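Local structure of putative pyrroline carboxylate reductase (Streptococcus pyogenes, 2AHR) at the interface of chains A and B. The protein catalyses the reduction of 1-pyrroline-5-carboxylate to L-proline with NADPH or NADH, the closing step of proline biosynthesis. Residues are numbered along the deposited sequence; one frame, centred on the assembly and turned at random. Chains: chain A/B, putative pyrroline carboxylate reductase.

Contact 1, built on the two-fold relation of the chains, lies about 19 Å from both contact 2 and contact 3, measured between the centres of their C-alpha atoms; contacts 2 and 3 are about 13 Å apart. Both chains give helices 158-185, 228-239 and 241-258 to contact 1. Helix 158-185 of chain A also serves contacts 2 and 3, and its helix 241-258 contact 3, where chain B adds helix 228-239; at contact 2 it adds helix 190-210. In this domain-swapped protein the shared helices probably tie the dimer core to the NADP site, reached through A:Ala91 at contact 3. The two-fold repeats each contact with chains exchanged.

Contact 1: the interface of chains A and B. Residues chain A 175, 236, 241, 244-245; chain B 175, 236, 241, 244-245.
This is a homodimeric, helix-packed hydrophobic interface that joins chains A and B around their two-fold relation; Phe175 and Leu241 meet their own copies, and the other pairs occur twice with the chains exchanged. A:Phe175 and B:Phe175 stack with ring centroids 4.2 Å apart and planes 17° from parallel. The side chains slide past each other in opposite directions, and the CG of each ring lies over the centre of the other. Both have CG anti to the backbone N (chi1 178° in chain A), which extends the rings from helix 158-185 into the overlap. At the rim, CG2 of A:Val245 meets CE1 of B:Phe175 at 3.6 Å, crossing the aromatic side chain at about a right angle. Next to the stack, the CD1 methyls of A:Leu241 and B:Leu241 press together at 3.5 Å, a tight contact. The CG2 methyl of A:Thr244 rests 3.8 Å from CD2 of B:Leu236, while its hydroxyl OG1 turns to a water 2.7 Å away. That water also meets OG1 of B:Thr244 at 2.6 Å, bridging the equivalent hydroxyls. Apolar packing topped by a shared water thus helps to hold helices 158-185, 228-239 and 241-258 of the two subunits together in the dimer.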
# COMPACT_ATOMS: atom_id res chain seq x y z
N PHE A 175 -7.16 -2.67 -22.02
CA PHE A 175 -7.49 -1.28 -21.72
C PHE A 175 -8.89 -0.90 -22.23
O PHE A 175 -9.70 -0.29 -21.52
CB PHE A 175 -6.40 -0.40 -22.35
CG PHE A 175 -6.62 1.08 -22.17
CD1 PHE A 175 -6.29 1.70 -20.96
CD2 PHE A 175 -7.14 1.85 -23.21
CE1 PHE A 175 -6.47 3.08 -20.79
CE2 PHE A 175 -7.32 3.21 -23.05
CZ PHE A 175 -6.98 3.83 -21.83
N LEU A 236 -6.12 8.77 -12.81
CA LEU A 236 -5.17 7.89 -13.51
C LEU A 236 -3.75 8.08 -12.96
O LEU A 236 -3.00 7.12 -12.83
CB LEU A 236 -5.16 8.16 -15.03
CG LEU A 236 -6.36 7.73 -15.89
CD1 LEU A 236 -6.16 8.09 -17.34
CD2 LEU A 236 -6.66 6.22 -15.77
N LEU A 241 -1.49 4.86 -13.71
CA LEU A 241 -1.61 4.30 -15.07
C LEU A 241 -0.26 4.17 -15.78
O LEU A 241 0.07 3.11 -16.30
CB LEU A 241 -2.58 5.10 -15.93
CG LEU A 241 -2.56 4.51 -17.36
CD1 LEU A 241 -3.46 3.26 -17.40
CD2 LEU A 241 -2.97 5.48 -18.38
N THR A 244 2.16 1.64 -14.33
CA THR A 244 1.63 0.30 -14.50
C THR A 244 1.91 -0.27 -15.90
O THR A 244 2.31 -1.45 -16.05
CB THR A 244 0.10 0.30 -14.19
OG1 THR A 244 -0.10 0.42 -12.77
CG2 THR A 244 -0.56 -1.00 -14.69
N VAL A 245 1.68 0.55 -16.91
CA VAL A 245 1.99 0.16 -18.30
C VAL A 245 3.49 -0.10 -18.48
O VAL A 245 3.91 -1.12 -19.04
CB VAL A 245 1.50 1.26 -19.24
CG1 VAL A 245 2.00 1.02 -20.68
CG2 VAL A 245 -0.03 1.34 -19.17
N PHE B 175 -2.25 6.57 -22.12
CA PHE B 175 -1.88 5.16 -22.27
C PHE B 175 -0.82 4.99 -23.35
O PHE B 175 0.20 4.33 -23.14
CB PHE B 175 -3.15 4.36 -22.60
CG PHE B 175 -2.94 2.87 -22.71
CD1 PHE B 175 -2.78 2.08 -21.57
CD2 PHE B 175 -2.91 2.26 -23.96
CE1 PHE B 175 -2.59 0.71 -21.67
CE2 PHE B 175 -2.73 0.87 -24.07
CZ PHE B 175 -2.57 0.10 -22.91
N LEU B 236 -0.01 -6.18 -15.52
CA LEU B 236 -1.22 -5.32 -15.54
C LEU B 236 -2.30 -5.70 -14.51
O LEU B 236 -2.91 -4.83 -13.90
CB LEU B 236 -1.86 -5.35 -16.94
CG LEU B 236 -1.00 -4.72 -18.05
CD1 LEU B 236 -1.67 -4.84 -19.40
CD2 LEU B 236 -0.66 -3.25 -17.72
N LEU B 241 -4.51 -2.51 -13.67
CA LEU B 241 -4.84 -1.65 -14.82
C LEU B 241 -6.35 -1.45 -14.91
O LEU B 241 -6.83 -0.31 -15.01
CB LEU B 241 -4.29 -2.21 -16.14
CG LEU B 241 -4.80 -1.48 -17.39
CD1 LEU B 241 -4.12 -0.14 -17.51
CD2 LEU B 241 -4.56 -2.23 -18.62
N THR B 244 -7.84 0.67 -12.14
CA THR B 244 -7.38 2.06 -12.36
C THR B 244 -8.26 2.79 -13.40
O THR B 244 -8.77 3.87 -13.14
CB THR B 244 -5.91 2.03 -12.73
OG1 THR B 244 -5.17 1.67 -11.54
CG2 THR B 244 -5.44 3.38 -13.28
N VAL B 245 -8.46 2.18 -14.57
CA VAL B 245 -9.27 2.81 -15.64
C VAL B 245 -10.70 3.04 -15.16
O VAL B 245 -11.29 4.12 -15.36
CB VAL B 245 -9.28 1.91 -16.90
CG1 VAL B 245 -10.18 2.47 -18.03
CG2 VAL B 245 -7.86 1.72 -17.42
O HOH W 1 -2.66 1.08 -12.08

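Contact 2: the interface of chains A and B. Residues chain A 123, 151, 161, 164-165; chain B 196, 200.
With chi1 at -64°, B:Ile196 places CG1 beside its backbone N and CG2 anti to that nitrogen, spreading its two branches toward different parts of chain A; A:Phe161, with CG anti to its own N (chi1 -170°), extends its ring to meet them. In this member of the pyrroline-5-carboxylate reductase family, the pairing sets helix 190-210 of one subunit against helix 158-185 and strands 122-128 and 148-152 of the other. The isoleucine works as a wedge. Its CG1 lies over one face of the A:Phe151 ring, 3.7 Å above the plane and displaced toward the rim near CE1. The terminal methyl CD1 reaches the CD1-CE1 side of A:Phe161, coming within 3.7 Å of CE1. The CG2 branch turns toward helix 158-185 and meets the CB methyl of A:Ala165 at 3.6 Å. One turn further along the chain B helix, B:Thr200 lies near the strand residue A:Ser123, where the hydroxyls OG1 and OG form a weak hydrogen bond of 3.3 Å. The threonine OG1 also donates to the backbone O of B:Ile196 at 2.9 Å, approaching from 36° above the carbonyl plane. That bond within the helix helps to fix the rotation of the threonine, while its CG2 methyl lies 3.8 Å from the backbone O of A:Ala165.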
# COMPACT_ATOMS: atom_id res chain seq x y z
N SER A 123 2.48 -4.44 -37.33
CA SER A 123 3.69 -3.64 -37.25
C SER A 123 4.84 -4.59 -36.98
O SER A 123 5.04 -5.03 -35.85
CB SER A 123 3.60 -2.59 -36.14
OG SER A 123 2.40 -1.84 -36.27
N PHE A 151 9.41 -2.53 -40.06
CA PHE A 151 10.35 -1.68 -39.36
C PHE A 151 11.76 -2.32 -39.34
O PHE A 151 11.92 -3.46 -38.89
CB PHE A 151 9.87 -1.45 -37.92
CG PHE A 151 8.64 -0.59 -37.81
CD1 PHE A 151 8.76 0.78 -37.56
CD2 PHE A 151 7.37 -1.14 -38.00
CE1 PHE A 151 7.62 1.60 -37.46
CE2 PHE A 151 6.22 -0.34 -37.91
CZ PHE A 151 6.35 1.02 -37.64
N PHE A 161 10.93 -3.98 -28.99
CA PHE A 161 9.93 -4.01 -30.07
C PHE A 161 8.89 -5.10 -29.81
O PHE A 161 7.70 -4.91 -30.08
CB PHE A 161 10.57 -4.20 -31.46
CG PHE A 161 9.60 -3.99 -32.61
CD1 PHE A 161 9.56 -2.77 -33.28
CD2 PHE A 161 8.74 -5.01 -33.02
CE1 PHE A 161 8.67 -2.56 -34.37
CE2 PHE A 161 7.84 -4.80 -34.10
CZ PHE A 161 7.81 -3.58 -34.77
N LEU A 164 6.48 -3.66 -27.40
CA LEU A 164 5.77 -2.48 -27.90
C LEU A 164 4.79 -2.77 -29.02
O LEU A 164 3.80 -2.07 -29.15
CB LEU A 164 6.74 -1.42 -28.40
CG LEU A 164 7.59 -0.62 -27.43
CD1 LEU A 164 8.36 0.41 -28.27
CD2 LEU A 164 6.70 0.06 -26.44
N ALA A 165 5.08 -3.77 -29.85
CA ALA A 165 4.23 -3.99 -31.04
C ALA A 165 3.63 -5.37 -31.09
O ALA A 165 2.54 -5.55 -31.68
CB ALA A 165 5.02 -3.74 -32.31
N ILE B 196 5.45 3.38 -33.76
CA ILE B 196 5.13 1.95 -33.60
C ILE B 196 3.85 1.74 -32.78
O ILE B 196 2.93 1.01 -33.21
CB ILE B 196 6.30 1.18 -32.93
CG1 ILE B 196 7.56 1.22 -33.81
CG2 ILE B 196 5.90 -0.26 -32.54
CD1 ILE B 196 8.84 0.88 -33.03
N THR B 200 0.07 0.46 -33.97
CA THR B 200 -0.45 -0.77 -33.35
C THR B 200 -1.83 -0.56 -32.71
O THR B 200 -2.74 -1.36 -32.93
CB THR B 200 0.58 -1.38 -32.35
OG1 THR B 200 1.79 -1.66 -33.06
CG2 THR B 200 0.07 -2.67 -31.75

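Contact 3: the interface of chains A and B. Residues chain A 91, 162, 167, 252, 255-256, 259; chain B 228-229.
A:Ser167 meets two successive threonines at the start of helix 228-239 of chain B, its hydroxyl OG meeting both of theirs. It pairs with OG1 of B:Thr229 at 3.0 Å, either partner being a possible donor, and accepts a hydrogen bond from OG1 of B:Thr228 at 3.2 Å. For B:Thr228 this goes with chi1 of 65°, with OG1 between the backbone N and the carbonyl carbon; CG2, beside the backbone N, packs against A:Ala256, A:Ala91 and A:Leu259. There the methyl meets CA of A:Ala256 at 3.7 Å and CB of A:Ala91 at 3.8 Å, with CD1 of the C-terminal A:Leu259 arriving at about a right angle to the threonine side chain. Further contacts come from the CG2 methyl of A:Thr252, 3.8 Å from CB, and from CG of A:Lys255, which touches CA. Helix 241-258 supplies several of these neighbours, and the loop residue A:Ala91 binds NADP, which places the partner's helix start close to the NADP site. Farther out, behind A:Ser167 on helix 158-185, stands A:Thr162, whose backbone O may receive a weak hydrogen bond from the serine OG at 3.5 Å. The CG2 methyl of A:Thr162 lies 3.9 Å from OG1 of B:Thr228.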
# COMPACT_ATOMS: atom_id res chain seq x y z
N ALA A 91 9.65 -14.82 -30.22
CA ALA A 91 10.14 -13.96 -29.14
C ALA A 91 11.33 -14.62 -28.44
O ALA A 91 11.37 -15.84 -28.32
CB ALA A 91 9.03 -13.70 -28.13
N THR A 162 9.33 -6.24 -29.27
CA THR A 162 8.42 -7.36 -28.98
C THR A 162 7.30 -6.94 -28.01
O THR A 162 6.12 -7.27 -28.22
CB THR A 162 9.20 -8.60 -28.44
OG1 THR A 162 10.08 -9.09 -29.46
CG2 THR A 162 8.23 -9.71 -27.98
N SER A 167 3.36 -7.76 -28.23
CA SER A 167 2.56 -8.00 -27.05
C SER A 167 1.50 -6.94 -26.82
O SER A 167 0.47 -7.25 -26.26
CB SER A 167 3.45 -8.04 -25.81
OG SER A 167 4.32 -9.15 -25.89
N THR A 252 7.39 -7.82 -19.71
CA THR A 252 7.34 -8.46 -21.02
C THR A 252 8.76 -8.67 -21.55
O THR A 252 9.08 -9.74 -22.08
CB THR A 252 6.52 -7.61 -22.01
OG1 THR A 252 5.24 -7.31 -21.43
CG2 THR A 252 6.32 -8.36 -23.32
N LYS A 255 10.80 -11.30 -19.66
CA LYS A 255 10.41 -12.66 -20.08
C LYS A 255 11.04 -13.00 -21.41
O LYS A 255 11.55 -14.10 -21.59
CB LYS A 255 8.88 -12.81 -20.16
CG LYS A 255 8.44 -14.19 -20.58
CD LYS A 255 8.74 -15.25 -19.52
CE LYS A 255 8.46 -16.65 -20.07
NZ LYS A 255 8.63 -17.70 -19.02
N ALA A 256 10.98 -12.06 -22.36
CA ALA A 256 11.70 -12.21 -23.63
C ALA A 256 13.17 -12.55 -23.37
O ALA A 256 13.67 -13.53 -23.91
CB ALA A 256 11.58 -10.95 -24.49
N LEU A 259 13.66 -16.15 -22.09
CA LEU A 259 13.41 -17.19 -23.08
C LEU A 259 14.69 -17.50 -23.86
O LEU A 259 15.55 -16.62 -24.10
CB LEU A 259 12.29 -16.80 -24.04
CG LEU A 259 10.84 -16.86 -23.53
CD1 LEU A 259 9.90 -16.29 -24.58
CD2 LEU A 259 10.44 -18.29 -23.19
OXT LEU A 259 14.90 -18.64 -24.27
N THR B 228 5.69 -14.10 -23.66
CA THR B 228 6.01 -12.77 -23.13
C THR B 228 4.74 -11.96 -22.78
O THR B 228 4.71 -11.28 -21.77
CB THR B 228 6.90 -11.98 -24.13
OG1 THR B 228 6.16 -11.72 -25.33
CG2 THR B 228 8.14 -12.79 -24.51
N THR B 229 3.71 -12.07 -23.61
CA THR B 229 2.45 -11.32 -23.45
C THR B 229 1.75 -11.68 -22.14
O THR B 229 1.36 -10.79 -21.36
CB THR B 229 1.49 -11.57 -24.65
OG1 THR B 229 2.19 -11.33 -25.88
CG2 THR B 229 0.24 -10.68 -24.59